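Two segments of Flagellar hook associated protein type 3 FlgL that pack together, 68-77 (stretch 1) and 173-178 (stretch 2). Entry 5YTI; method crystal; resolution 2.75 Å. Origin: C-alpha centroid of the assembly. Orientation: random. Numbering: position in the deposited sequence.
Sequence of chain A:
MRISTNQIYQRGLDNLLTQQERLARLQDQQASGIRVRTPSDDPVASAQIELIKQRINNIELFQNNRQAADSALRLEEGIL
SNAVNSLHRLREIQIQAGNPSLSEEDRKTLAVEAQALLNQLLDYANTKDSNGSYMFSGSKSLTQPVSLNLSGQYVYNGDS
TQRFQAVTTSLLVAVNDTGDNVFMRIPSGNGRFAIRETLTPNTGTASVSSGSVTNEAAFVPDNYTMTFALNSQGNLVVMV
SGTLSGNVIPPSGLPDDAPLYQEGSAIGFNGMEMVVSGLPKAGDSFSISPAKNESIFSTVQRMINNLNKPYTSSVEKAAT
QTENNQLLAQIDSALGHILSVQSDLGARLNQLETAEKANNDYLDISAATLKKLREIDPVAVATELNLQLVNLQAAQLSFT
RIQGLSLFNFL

Stretch 1 (68-77) AADSALRLEE
Stretch 2 173-178: VAVNDT

Residues 68-77 lie within a longer helix, with phi between -82 and -47 and psi between -53 and -32, while residues 173-178 complete a strand at Val-173 and Ala-174 and then run on as loop. Val-175 turns the chain with phi/psi of -106/12; Asn-176 (-156/168), Asp-177 (-125/171) and Thr-178 (-125/148) return it to an extended course. The register is set by Ala-69 and Val-175, whose CA atoms lie 5.5 Å apart. From there both chains advance in the same general sense, so that Glu-76, further along the helix, meets Asn-176 and Asp-177. The contact buries 277 Å², both sides summed.

Within the helix, backbone hydrogen bonds run from each N to the O four residues earlier, from Ala-72 N to Ala-68 O at 3.1 Å through Glu-77 N to Leu-73 O at 2.7 Å; that from Arg-74 N to Asp-70 O, 3.3 Å, is weak. Ala-69, Ala-72, Leu-73 and Glu-76 form the contacting face. Away from it, Arg-74 (chi1 m, chi2 t) reaches back one turn to Asp-70 (chi1 t), and a salt bridge joins Arg-74 NE to Asp-70 OD1 at 2.8 Å.

The apolar contact centres on Val-175, whose chi1 is m (-55°). Its CG1 packs 3.7 Å from Ala-69 CB, and the small alanine allows the backbones to come near at this point. Leu-73, with chi1 at -101° between wells and chi2 p, starts sideways but brings its end nearer: CD1 lies 4.2 Å from Val-175 CB, 3.3 Å from Val-175 O and 3.8 Å from Ala-174 O. A long, branched side chain thus covers the backbone where strand gives way to loop. Ala-72 points toward the loop, and its short methyl fits, with CB 4.1 Å from Val-175 O.

The polar contact is made by two buried acids. Glu-76 points toward the loop with chi1 and chi2 both t and chi3 128°, an extended form that carries its carboxylate to OE2 3.6 Å from Asn-176 CA. Asp-177, with chi1 m and chi2 86°, starts sideways and brings its end nearer, placing OD1 2.5 Å from Glu-76 OE1 and 3.2 Å from Glu-76 OE2. Two carboxylates would repel at such a distance, so one acid probably holds a proton. Both Asp-177 oxygens are hydrogen-bonded elsewhere in the structure. Asn-176 (chi1 p, chi2 -55°) points its CA-to-CB bond away from the helix, and its OD1 is likewise satisfied elsewhere.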

# COMPACT_ATOMS: atom_id res chain seq x y z
N ALA A 68 29.45 10.38 3.15
CA ALA A 68 29.04 9.53 2.02
C ALA A 68 27.54 9.26 2.02
O ALA A 68 26.92 9.08 0.98
CB ALA A 68 29.79 8.21 2.05
N ALA A 69 26.97 9.21 3.22
CA ALA A 69 25.53 9.03 3.37
C ALA A 69 24.79 10.27 2.90
O ALA A 69 23.88 10.22 2.07
CB ALA A 69 25.20 8.74 4.82
N ASP A 70 25.20 11.40 3.46
CA ASP A 70 24.67 12.69 3.08
C ASP A 70 24.64 12.79 1.57
O ASP A 70 23.70 13.33 1.02
CB ASP A 70 25.53 13.80 3.68
CG ASP A 70 24.77 15.08 3.91
OD1 ASP A 70 24.47 15.76 2.90
OD2 ASP A 70 24.51 15.42 5.11
N SER A 71 25.63 12.25 0.88
CA SER A 71 25.69 12.43 -0.57
C SER A 71 24.83 11.49 -1.38
O SER A 71 24.18 11.93 -2.35
CB SER A 71 27.13 12.36 -1.05
OG SER A 71 27.63 13.67 -0.93
N ALA A 72 24.83 10.21 -1.00
CA ALA A 72 23.99 9.20 -1.65
C ALA A 72 22.52 9.57 -1.52
O ALA A 72 21.74 9.34 -2.43
CB ALA A 72 24.25 7.82 -1.04
N LEU A 73 22.16 10.14 -0.38
CA LEU A 73 20.78 10.50 -0.10
C LEU A 73 20.31 11.72 -0.88
O LEU A 73 19.19 11.76 -1.35
CB LEU A 73 20.60 10.75 1.40
CG LEU A 73 19.96 9.63 2.24
CD1 LEU A 73 20.52 8.24 1.94
CD2 LEU A 73 20.12 9.97 3.71
N ARG A 74 21.15 12.74 -1.00
CA ARG A 74 20.81 13.90 -1.81
C ARG A 74 20.73 13.58 -3.32
O ARG A 74 19.86 14.11 -4.02
CB ARG A 74 21.79 15.05 -1.54
CG ARG A 74 21.54 15.75 -0.21
CD ARG A 74 22.35 17.05 -0.05
NE ARG A 74 22.69 17.32 1.35
CZ ARG A 74 21.93 17.97 2.22
NH1 ARG A 74 22.34 18.13 3.49
NH2 ARG A 74 20.76 18.47 1.85
N LEU A 75 21.60 12.69 -3.81
CA LEU A 75 21.51 12.17 -5.17
C LEU A 75 20.14 11.48 -5.37
O LEU A 75 19.45 11.70 -6.37
CB LEU A 75 22.65 11.19 -5.45
CG LEU A 75 23.28 11.18 -6.85
CD1 LEU A 75 23.84 12.55 -7.18
CD2 LEU A 75 24.38 10.12 -6.93
N GLU A 76 19.76 10.68 -4.37
CA GLU A 76 18.46 10.00 -4.32
C GLU A 76 17.26 10.97 -4.16
O GLU A 76 16.20 10.71 -4.68
CB GLU A 76 18.47 8.95 -3.19
CG GLU A 76 17.32 7.96 -3.27
CD GLU A 76 16.96 7.30 -1.94
OE1 GLU A 76 15.77 7.33 -1.57
OE2 GLU A 76 17.86 6.73 -1.28
N GLU A 77 17.42 12.07 -3.43
CA GLU A 77 16.33 13.03 -3.32
C GLU A 77 16.00 13.50 -4.73
O GLU A 77 14.84 13.60 -5.09
CB GLU A 77 16.70 14.20 -2.39
CG GLU A 77 15.68 15.35 -2.30
CD GLU A 77 14.24 14.92 -1.91
OE1 GLU A 77 14.04 14.13 -0.96
OE2 GLU A 77 13.28 15.41 -2.54
N VAL A 173 22.08 4.94 10.31
CA VAL A 173 21.18 5.65 9.37
C VAL A 173 21.10 4.90 8.03
O VAL A 173 22.11 4.44 7.50
CB VAL A 173 21.71 7.06 9.07
CG1 VAL A 173 20.94 7.71 7.92
CG2 VAL A 173 21.64 7.91 10.32
N ALA A 174 19.91 4.78 7.44
CA ALA A 174 19.79 4.03 6.18
C ALA A 174 20.21 4.90 4.99
O ALA A 174 19.76 6.03 4.89
CB ALA A 174 18.36 3.54 5.99
N VAL A 175 21.05 4.38 4.11
CA VAL A 175 21.59 5.21 3.04
C VAL A 175 20.98 4.90 1.70
O VAL A 175 21.49 5.36 0.67
CB VAL A 175 23.11 5.08 2.91
CG1 VAL A 175 23.77 5.37 4.23
CG2 VAL A 175 23.49 3.70 2.41
N ASN A 176 19.91 4.12 1.69
CA ASN A 176 19.20 3.81 0.45
C ASN A 176 17.78 3.45 0.73
O ASN A 176 17.39 3.24 1.88
CB ASN A 176 19.88 2.65 -0.31
CG ASN A 176 19.79 1.33 0.43
OD1 ASN A 176 20.19 1.21 1.58
ND2 ASN A 176 19.29 0.33 -0.25
N ASP A 177 17.00 3.39 -0.34
CA ASP A 177 15.68 2.78 -0.29
C ASP A 177 15.62 1.70 -1.37
O ASP A 177 16.54 1.58 -2.18
CB ASP A 177 14.59 3.82 -0.51
CG ASP A 177 14.55 4.88 0.58
OD1 ASP A 177 15.30 5.87 0.46
OD2 ASP A 177 13.74 4.74 1.53
N THR A 178 14.55 0.90 -1.37
CA THR A 178 14.48 -0.21 -2.31
C THR A 178 13.22 -0.18 -3.16
O THR A 178 12.16 0.26 -2.71
CB THR A 178 14.66 -1.59 -1.62
OG1 THR A 178 13.54 -1.89 -0.77
CG2 THR A 178 15.94 -1.58 -0.82